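Uncharacterized protein (Borrelia turicatae, PDB 5VJ4) is a putative surface protein of relapsing fever spirochetes, differentially regulated in the tick-mammalian transmission cycle, that possibly binds lipid. Local coordinates at residues G164-I169 against P219-F224; K168-P173 against T180-M185; K225-V228 against R232-D235. All coordinates share one frame; numbering follows the deposited sequence.

Interaction 1 of 3, residues G164-I169 against P219-F224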
loop_
_atom_site.group_PDB
_atom_site.type_symbol
_atom_site.label_atom_id
_atom_site.label_comp_id
_atom_site.label_asym_id
_atom_site.label_seq_id
_atom_site.Cartn_x
_atom_site.Cartn_y
_atom_site.Cartn_z
ATOM N N GLY A 164 -19.114 -1.766 18.002
ATOM C CA GLY A 164 -19.955 -0.852 18.779
ATOM C C GLY A 164 -19.340 -0.451 20.108
ATOM O O GLY A 164 -19.345 0.743 20.473
ATOM N N GLU A 165 -18.827 -1.449 20.835
ATOM C CA GLU A 165 -18.038 -1.191 22.047
ATOM C C GLU A 165 -16.919 -0.212 21.731
ATOM O O GLU A 165 -16.794 0.853 22.362
ATOM C CB GLU A 165 -17.435 -2.479 22.602
ATOM C CG GLU A 165 -18.397 -3.640 22.761
ATOM C CD GLU A 165 -19.619 -3.320 23.618
ATOM O OE1 GLU A 165 -20.545 -4.160 23.589
ATOM O OE2 GLU A 165 -19.670 -2.264 24.323
ATOM N N ALA A 166 -16.138 -0.561 20.710
ATOM C CA ALA A 166 -15.031 0.258 20.290
ATOM C C ALA A 166 -15.501 1.690 20.007
ATOM O O ALA A 166 -14.823 2.667 20.346
ATOM C CB ALA A 166 -14.370 -0.359 19.080
ATOM N N LEU A 167 -16.681 1.821 19.414
ATOM C CA LEU A 167 -17.188 3.150 19.156
ATOM C C LEU A 167 -17.441 3.930 20.446
ATOM O O LEU A 167 -17.085 5.112 20.523
ATOM C CB LEU A 167 -18.423 3.107 18.271
ATOM C CG LEU A 167 -18.988 4.508 17.999
ATOM C CD1 LEU A 167 -17.967 5.441 17.341
ATOM C CD2 LEU A 167 -20.291 4.463 17.214
ATOM N N LYS A 168 -18.029 3.272 21.453
ATOM C CA LYS A 168 -18.247 3.910 22.762
ATOM C C LYS A 168 -16.940 4.451 23.340
ATOM O O LYS A 168 -16.895 5.575 23.844
ATOM C CB LYS A 168 -18.901 2.970 23.763
ATOM C CG LYS A 168 -20.407 2.835 23.652
ATOM C CD LYS A 168 -20.981 2.354 24.979
ATOM C CE LYS A 168 -22.417 1.882 24.840
ATOM N NZ LYS A 168 -22.457 0.473 24.364
ATOM N N ILE A 169 -15.872 3.668 23.239
ATOM C CA ILE A 169 -14.561 4.162 23.661
ATOM C C ILE A 169 -14.116 5.410 22.845
ATOM O O ILE A 169 -13.601 6.374 23.399
ATOM C CB ILE A 169 -13.518 3.015 23.678
ATOM C CG1 ILE A 169 -13.619 2.182 24.983
ATOM C CG2 ILE A 169 -12.108 3.551 23.496
ATOM C CD1 ILE A 169 -14.760 1.181 25.051
ATOM N N PRO A 219 -10.511 -8.621 17.801
ATOM C CA PRO A 219 -9.405 -8.146 18.605
ATOM C C PRO A 219 -8.944 -6.741 18.231
ATOM O O PRO A 219 -8.615 -5.943 19.126
ATOM C CB PRO A 219 -8.289 -9.106 18.234
ATOM C CG PRO A 219 -8.975 -10.372 17.942
ATOM C CD PRO A 219 -10.180 -9.929 17.204
ATOM N N ARG A 220 -8.922 -6.457 16.923
ATOM C CA ARG A 220 -8.336 -5.236 16.430
ATOM C C ARG A 220 -9.160 -4.026 16.852
ATOM O O ARG A 220 -8.594 -2.966 17.148
ATOM C CB ARG A 220 -8.073 -5.306 14.924
ATOM C CG ARG A 220 -7.220 -6.508 14.523
ATOM C CD ARG A 220 -7.089 -6.667 13.006
ATOM N NE ARG A 220 -6.092 -7.660 12.649
ATOM C CZ ARG A 220 -6.175 -8.490 11.611
ATOM N NH1 ARG A 220 -7.222 -8.466 10.813
ATOM N NH2 ARG A 220 -5.211 -9.384 11.379
ATOM N N PHE A 221 -10.479 -4.207 16.933
ATOM C CA PHE A 221 -11.374 -3.155 17.423
ATOM C C PHE A 221 -11.298 -3.084 18.939
ATOM O O PHE A 221 -11.100 -2.002 19.496
ATOM C CB PHE A 221 -12.805 -3.409 16.993
ATOM C CG PHE A 221 -13.102 -2.997 15.584
ATOM C CD1 PHE A 221 -13.076 -1.674 15.213
ATOM C CD2 PHE A 221 -13.468 -3.943 14.634
ATOM C CE1 PHE A 221 -13.373 -1.290 13.906
ATOM C CE2 PHE A 221 -13.765 -3.573 13.326
ATOM C CZ PHE A 221 -13.713 -2.242 12.961
ATOM N N ARG A 222 -11.430 -4.239 19.600
ATOM C CA ARG A 222 -11.327 -4.312 21.057
ATOM C C ARG A 222 -10.123 -3.572 21.617
ATOM O O ARG A 222 -10.224 -2.919 22.663
ATOM C CB ARG A 222 -11.279 -5.746 21.528
ATOM C CG ARG A 222 -12.576 -6.207 22.132
ATOM C CD ARG A 222 -12.305 -7.489 22.870
ATOM N NE ARG A 222 -12.215 -8.630 21.963
ATOM C CZ ARG A 222 -13.259 -9.269 21.439
ATOM N NH1 ARG A 222 -14.527 -8.877 21.708
ATOM N NH2 ARG A 222 -13.022 -10.317 20.648
ATOM N N LYS A 223 -9.018 -3.637 20.875
ATOM C CA LYS A 223 -7.741 -3.078 21.273
ATOM C C LYS A 223 -7.817 -1.572 21.585
ATOM O O LYS A 223 -6.982 -1.041 22.313
ATOM C CB LYS A 223 -6.682 -3.404 20.200
ATOM C CG LYS A 223 -5.219 -3.219 20.593
ATOM C CD LYS A 223 -4.803 -4.182 21.700
ATOM C CE LYS A 223 -3.302 -4.411 21.751
ATOM N NZ LYS A 223 -2.470 -3.192 21.764
ATOM N N PHE A 224 -8.841 -0.893 21.084
ATOM C CA PHE A 224 -8.957 0.546 21.316
ATOM C C PHE A 224 -9.015 0.882 22.795
ATOM O O PHE A 224 -8.312 1.788 23.260
ATOM C CB PHE A 224 -10.176 1.113 20.587
ATOM C CG PHE A 224 -10.015 1.176 19.105
ATOM C CD1 PHE A 224 -9.067 0.386 18.442
ATOM C CD2 PHE A 224 -10.832 1.999 18.355
ATOM C CE1 PHE A 224 -8.927 0.432 17.067
ATOM C CE2 PHE A 224 -10.704 2.042 16.977
ATOM C CZ PHE A 224 -9.759 1.250 16.338
#
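Ala166 of helix 145-171 touches two phenylalanines, Phe221 of helix 218-222 and Phe224 of helix 224-229. The apolar contacts carry this interface. Ala166 CB lies 4.0 Å from Phe221 CB and 4.3 Å from Phe224 CD2, and it meets both rings obliquely. Further along the same helix face, Ile169 reaches Phe224 with its CG2 branch, 4.3 Å from Phe224 CB. That methyl is the branch opposite the backbone N, because chi1 of -82° turns CG1 to the N side instead.

Contacts with the main chain are of the van der Waals kind. Ala166 CB is 3.7 Å from Phe221 O, the carbonyl that accepts the backbone bond from Phe224 N at 3.0 Å, and Ile169 CG2 is 4.1 Å from Phe224 C. The small methyl lets the backbones come close, with the CA atoms of Ala166 and Phe221 5.8 Å apart.

Both rings also pack on helix 176-201, where Phe221 meets Tyr189 edge to face. No hydrogen bond or salt bridge crosses between 164-169 and 219-224, and about 174 Å² is buried. The chemistry therefore implies cohesion by shape and hydrophobic burial, with alanine setting the close spacing.

Interaction 2 of 3, residues K168-P173 against T180-M185; sequences KIIEDP and TRLQNM. With SO4 (sulfate ion), chain I.
Ile170 near the C-terminal end of helix 145-171 projects toward helix 176-201 and meets Leu182 and Gln183 there. Its CB bears two branches that divide these partners. With chi1 at -77°, CG1 stands beside the backbone N and CG2 lies opposite it. CG1 is the branch that meets the leucine, 3.6 Å from Leu182 CB and 4.0 Å from Leu182 CD1. Beyond it, chi2 of -178° extends the chain, and the terminal CD1 lies 3.7 Å from Leu182 CB and 3.8 Å from the backbone N of Gln183. The other branch, CG2, rests on the aliphatic part of the glutamine, 3.8 Å from Gln183 CG.

The directions of the side chains fit these distances. Ile170 and Leu182 run alongside each other in opposing directions, whereas the glutamine chain, extended beyond CG, passes Ile170 at a slant. No hydrogen bond joins 168-173 to 180-185. Phe224 covers both Ile170 and Leu182, and Val228 and Trp240 add to the packing on Leu182.

Arg181 leaves the same helix in another direction. Its NH2 donates to O1 of a sulfate, probably from the crystallisation liquor, at 2.7 Å and 144°, with O1 at the edge of the guanidinium and in its plane. NH2 also forms a salt bridge with Asp235, and Arg181 NE of the second subunit binds the same sulfate, so the anion bridges Arg181 of the two subunits.

Helix 145-171 ends at Glu171, Asp172 leaves helical backbone angles, and helix 176-201 begins a few residues later, running antiparallel to the first. Consecutive antiparallel helices joined by a short loop and packed through apolar side chains near the turn form an alpha-alpha hairpin, in keeping with this all-helical fold.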
loop_
_atom_site.group_PDB
_atom_site.type_symbol
_atom_site.label_atom_id
_atom_site.label_comp_id
_atom_site.label_asym_id
_atom_site.label_seq_id
_atom_site.Cartn_x
_atom_site.Cartn_y
_atom_site.Cartn_z
ATOM N N LYS A 168 -18.029 3.272 21.453
ATOM C CA LYS A 168 -18.247 3.910 22.762
ATOM C C LYS A 168 -16.940 4.451 23.340
ATOM O O LYS A 168 -16.895 5.575 23.844
ATOM C CB LYS A 168 -18.901 2.970 23.763
ATOM C CG LYS A 168 -20.407 2.835 23.652
ATOM C CD LYS A 168 -20.981 2.354 24.979
ATOM C CE LYS A 168 -22.417 1.882 24.840
ATOM N NZ LYS A 168 -22.457 0.473 24.364
ATOM N N ILE A 169 -15.872 3.668 23.239
ATOM C CA ILE A 169 -14.561 4.162 23.661
ATOM C C ILE A 169 -14.116 5.410 22.845
ATOM O O ILE A 169 -13.601 6.374 23.399
ATOM C CB ILE A 169 -13.518 3.015 23.678
ATOM C CG1 ILE A 169 -13.619 2.182 24.983
ATOM C CG2 ILE A 169 -12.108 3.551 23.496
ATOM C CD1 ILE A 169 -14.760 1.181 25.051
ATOM N N ILE A 170 -14.349 5.399 21.540
ATOM C CA ILE A 170 -13.995 6.543 20.686
ATOM C C ILE A 170 -14.740 7.810 21.110
ATOM O O ILE A 170 -14.147 8.872 21.191
ATOM C CB ILE A 170 -14.266 6.265 19.174
ATOM C CG1 ILE A 170 -13.192 5.371 18.569
ATOM C CG2 ILE A 170 -14.342 7.554 18.360
ATOM C CD1 ILE A 170 -13.381 5.109 17.085
ATOM N N GLU A 171 -16.041 7.696 21.350
ATOM C CA GLU A 171 -16.864 8.879 21.586
ATOM C C GLU A 171 -16.856 9.401 23.001
ATOM O O GLU A 171 -17.352 10.503 23.243
ATOM C CB GLU A 171 -18.284 8.657 21.121
ATOM C CG GLU A 171 -18.504 9.189 19.722
ATOM C CD GLU A 171 -19.540 8.392 18.951
ATOM O OE1 GLU A 171 -20.217 7.503 19.537
ATOM O OE2 GLU A 171 -19.670 8.649 17.736
ATOM N N ASP A 172 -16.282 8.632 23.926
ATOM C CA ASP A 172 -16.061 9.127 25.285
ATOM C C ASP A 172 -15.313 10.456 25.225
ATOM O O ASP A 172 -14.279 10.544 24.553
ATOM C CB ASP A 172 -15.272 8.137 26.132
ATOM C CG ASP A 172 -15.176 8.557 27.596
ATOM O OD1 ASP A 172 -14.745 9.710 27.870
ATOM O OD2 ASP A 172 -15.524 7.715 28.465
ATOM N N PRO A 173 -15.847 11.492 25.912
ATOM C CA PRO A 173 -15.236 12.821 25.847
ATOM C C PRO A 173 -13.789 12.885 26.347
ATOM O O PRO A 173 -13.027 13.701 25.818
ATOM C CB PRO A 173 -16.172 13.687 26.695
ATOM C CG PRO A 173 -16.962 12.725 27.534
ATOM C CD PRO A 173 -17.112 11.517 26.674
ATOM N N THR A 180 -10.267 11.367 16.543
ATOM C CA THR A 180 -10.053 11.331 15.106
ATOM C C THR A 180 -9.227 10.127 14.690
ATOM O O THR A 180 -9.660 9.337 13.842
ATOM C CB THR A 180 -9.408 12.644 14.587
ATOM O OG1 THR A 180 -10.354 13.698 14.698
ATOM C CG2 THR A 180 -9.054 12.551 13.133
ATOM N N ARG A 181 -8.060 9.970 15.309
ATOM C CA ARG A 181 -7.103 8.966 14.859
ATOM C C ARG A 181 -7.668 7.569 14.942
ATOM O O ARG A 181 -7.334 6.714 14.097
ATOM C CB ARG A 181 -5.804 9.037 15.649
ATOM C CG ARG A 181 -4.595 8.657 14.820
ATOM C CD ARG A 181 -3.343 9.005 15.550
ATOM N NE ARG A 181 -2.176 8.354 14.965
ATOM C CZ ARG A 181 -1.021 8.193 15.605
ATOM N NH1 ARG A 181 -0.876 8.624 16.859
ATOM N NH2 ARG A 181 -0.004 7.622 14.981
ATOM N N LEU A 182 -8.513 7.340 15.952
ATOM C CA LEU A 182 -9.183 6.059 16.071
ATOM C C LEU A 182 -10.228 5.848 14.980
ATOM O O LEU A 182 -10.263 4.785 14.358
ATOM C CB LEU A 182 -9.764 5.872 17.462
ATOM C CG LEU A 182 -8.717 5.785 18.581
ATOM C CD1 LEU A 182 -9.440 5.646 19.901
ATOM C CD2 LEU A 182 -7.728 4.630 18.417
ATOM N N GLN A 183 -11.046 6.870 14.725
ATOM C CA GLN A 183 -12.036 6.798 13.660
ATOM C C GLN A 183 -11.361 6.435 12.331
ATOM O O GLN A 183 -11.835 5.524 11.638
ATOM C CB GLN A 183 -12.791 8.105 13.531
ATOM C CG GLN A 183 -13.743 8.379 14.676
ATOM C CD GLN A 183 -14.341 9.769 14.612
ATOM O OE1 GLN A 183 -13.709 10.711 14.121
ATOM N NE2 GLN A 183 -15.559 9.911 15.124
ATOM N N ASN A 184 -10.248 7.105 11.996
ATOM C CA ASN A 184 -9.536 6.772 10.771
ATOM C C ASN A 184 -9.140 5.309 10.694
ATOM O O ASN A 184 -9.361 4.658 9.670
ATOM C CB ASN A 184 -8.344 7.684 10.568
ATOM C CG ASN A 184 -8.757 9.135 10.482
ATOM O OD1 ASN A 184 -9.938 9.458 10.601
ATOM N ND2 ASN A 184 -7.796 10.014 10.262
HETATM N N MSE A 185 -8.601 4.781 11.789
HETATM C CA MSE A 185 -8.291 3.375 11.808
HETATM C C MSE A 185 -9.582 2.601 11.665
HETATM O O MSE A 185 -9.659 1.664 10.858
HETATM C CB MSE A 185 -7.513 2.964 13.038
HETATM C CG MSE A 185 -6.786 1.622 12.825
HETATM SE SE MSE A 185 -5.491 1.605 11.320
HETATM C CE MSE A 185 -4.149 2.798 12.156
HETATM S S SO4 I . 0.414 7.830 11.306
HETATM O O1 SO4 I . 0.782 7.023 12.487
HETATM O O2 SO4 I . 1.177 7.221 10.189
HETATM O O3 SO4 I . -1.077 7.796 11.045
HETATM O O4 SO4 I . 0.937 9.201 11.559
#

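Interaction 3 of 3, residues K225-V228 against R232-D235. With SO4 (sulfate ion), chain H.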
loop_
_atom_site.group_PDB
_atom_site.type_symbol
_atom_site.label_atom_id
_atom_site.label_comp_id
_atom_site.label_asym_id
_atom_site.label_seq_id
_atom_site.Cartn_x
_atom_site.Cartn_y
_atom_site.Cartn_z
ATOM N N LYS A 225 -9.857 0.130 23.500
ATOM C CA LYS A 225 -10.043 0.187 24.942
ATOM C C LYS A 225 -8.681 0.313 25.645
ATOM O O LYS A 225 -8.518 1.175 26.522
ATOM C CB LYS A 225 -10.799 -1.079 25.364
ATOM C CG LYS A 225 -11.357 -1.160 26.783
ATOM C CD LYS A 225 -11.842 -2.576 27.132
ATOM C CE LYS A 225 -10.900 -3.663 26.587
ATOM N NZ LYS A 225 -11.372 -5.061 26.800
ATOM N N GLU A 226 -7.702 -0.489 25.216
ATOM C CA GLU A 226 -6.362 -0.406 25.774
ATOM C C GLU A 226 -5.596 0.766 25.212
ATOM O O GLU A 226 -4.864 1.429 25.921
ATOM C CB GLU A 226 -5.591 -1.696 25.518
ATOM C CG GLU A 226 -6.205 -2.895 26.223
ATOM C CD GLU A 226 -5.900 -2.927 27.721
ATOM O OE1 GLU A 226 -6.839 -2.767 28.539
ATOM O OE2 GLU A 226 -4.715 -3.113 28.079
ATOM N N ILE A 227 -5.775 1.028 23.930
ATOM C CA ILE A 227 -4.983 2.042 23.276
ATOM C C ILE A 227 -5.195 3.432 23.861
ATOM O O ILE A 227 -4.235 4.208 24.017
ATOM C CB ILE A 227 -5.213 2.021 21.770
ATOM C CG1 ILE A 227 -4.538 0.784 21.188
ATOM C CG2 ILE A 227 -4.555 3.202 21.115
ATOM C CD1 ILE A 227 -4.795 0.569 19.716
ATOM N N VAL A 228 -6.438 3.740 24.215
ATOM C CA VAL A 228 -6.749 5.058 24.789
ATOM C C VAL A 228 -6.027 5.355 26.090
ATOM O O VAL A 228 -5.685 6.498 26.347
ATOM C CB VAL A 228 -8.257 5.299 24.974
ATOM C CG1 VAL A 228 -8.935 5.212 23.627
ATOM C CG2 VAL A 228 -8.897 4.334 25.972
ATOM N N ARG A 232 0.623 6.807 23.274
ATOM C CA ARG A 232 1.903 6.778 22.550
ATOM C C ARG A 232 2.042 5.503 21.705
ATOM O O ARG A 232 2.717 5.527 20.665
ATOM C CB ARG A 232 3.070 6.900 23.530
ATOM C CG ARG A 232 2.928 5.977 24.724
ATOM C CD ARG A 232 3.979 6.265 25.733
ATOM N NE ARG A 232 3.724 5.556 26.985
ATOM C CZ ARG A 232 4.422 4.492 27.367
ATOM N NH1 ARG A 232 4.155 3.917 28.535
ATOM N NH2 ARG A 232 5.398 4.014 26.582
ATOM N N VAL A 233 1.397 4.413 22.147
ATOM C CA VAL A 233 1.470 3.134 21.444
ATOM C C VAL A 233 1.095 3.240 19.970
ATOM O O VAL A 233 1.732 2.586 19.135
ATOM C CB VAL A 233 0.699 2.034 22.155
ATOM C CG1 VAL A 233 1.205 1.920 23.579
ATOM C CG2 VAL A 233 -0.776 2.330 22.204
HETATM N N MSE A 234 0.140 4.123 19.654
HETATM C CA MSE A 234 -0.249 4.391 18.250
HETATM C C MSE A 234 0.890 4.750 17.321
HETATM O O MSE A 234 0.795 4.510 16.117
HETATM C CB MSE A 234 -1.306 5.478 18.126
HETATM C CG MSE A 234 -2.354 5.318 19.208
HETATM SE SE MSE A 234 -3.882 6.499 18.801
HETATM C CE MSE A 234 -4.460 6.758 20.664
ATOM N N ASP A 235 1.979 5.303 17.845
ATOM C CA ASP A 235 3.111 5.655 16.989
ATOM C C ASP A 235 3.943 4.425 16.573
ATOM O O ASP A 235 4.959 4.561 15.892
ATOM C CB ASP A 235 3.999 6.715 17.655
ATOM C CG ASP A 235 3.303 8.068 17.807
ATOM O OD1 ASP A 235 2.380 8.367 17.014
ATOM O OD2 ASP A 235 3.695 8.836 18.723
HETATM S S SO4 H . 0.994 8.521 26.584
HETATM O O1 SO4 H . 1.204 8.011 27.975
HETATM O O2 SO4 H . 0.575 7.365 25.796
HETATM O O3 SO4 H . 2.205 9.145 25.992
HETATM O O4 SO4 H . -0.046 9.561 26.471
#
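Ile227 on helix 224-229 is the apolar hub of this contact, meeting Val233 and selenomethionine Met234 of the 3-10 turn that follows. Its CG2 does most of the touching: it lies 3.6 Å from Met234 CE, 3.6 Å from Met234 CG and 4.1 Å from Met234 SE, so the methyl lies alongside the extended Met234 chain. A chi1 of -72° turns this CG2 away from the backbone N and onto Met234. Val233 comes at the same methyl with CG2, at 4.0 Å, its side chain slanting across that of Ile227.

The polar interactions do not bridge the two segments. Glu226 pairs with Lys229 beside the helix. Asp235 N donates to Arg232 O at 2.9 Å, which closes the turn. Arg232 N is hydrogen-bonded to O2 of a sulfate, probably from the crystallisation liquor, at 2.6 Å and 153°, while the edge of its guanidinium faces O1 of that ion.

Trp240 packs on Ile227 and donates NE1 to Met234 O, and Met234 also packs against Val178 and Arg181 of helix 176-201. About 150 Å² is buried. This chemistry implies cohesion through apolar side chains, the polar groups being taken up by the sulfate and the Asp235-Arg181 salt bridge.

How the interactions relate
No hydrogen bond crosses any of the three contacts. Three of the four touching residues of interaction 1 are buried, whereas interaction 2 uses the partly exposed Gln183 and interaction 3 the partly exposed Val233 at its edge. Interactions 1 and 2 share helix 145-171, using neighbouring residues near its C-terminal end (Ala166 and Ile169, then Ile170), and Phe224 CE2 joins them, 4.1 Å from Ile170 CD1. Interaction 3 is more local, folding a turn onto its own helix; Val228 CG1 there meets Ile169 CG2 at 3.6 Å. Sulfates lie beside interactions 2 and 3, linked by the Arg181-Asp235 pair near the second subunit, while beside interaction 1 Arg220 pairs with Asp245 and Asp283.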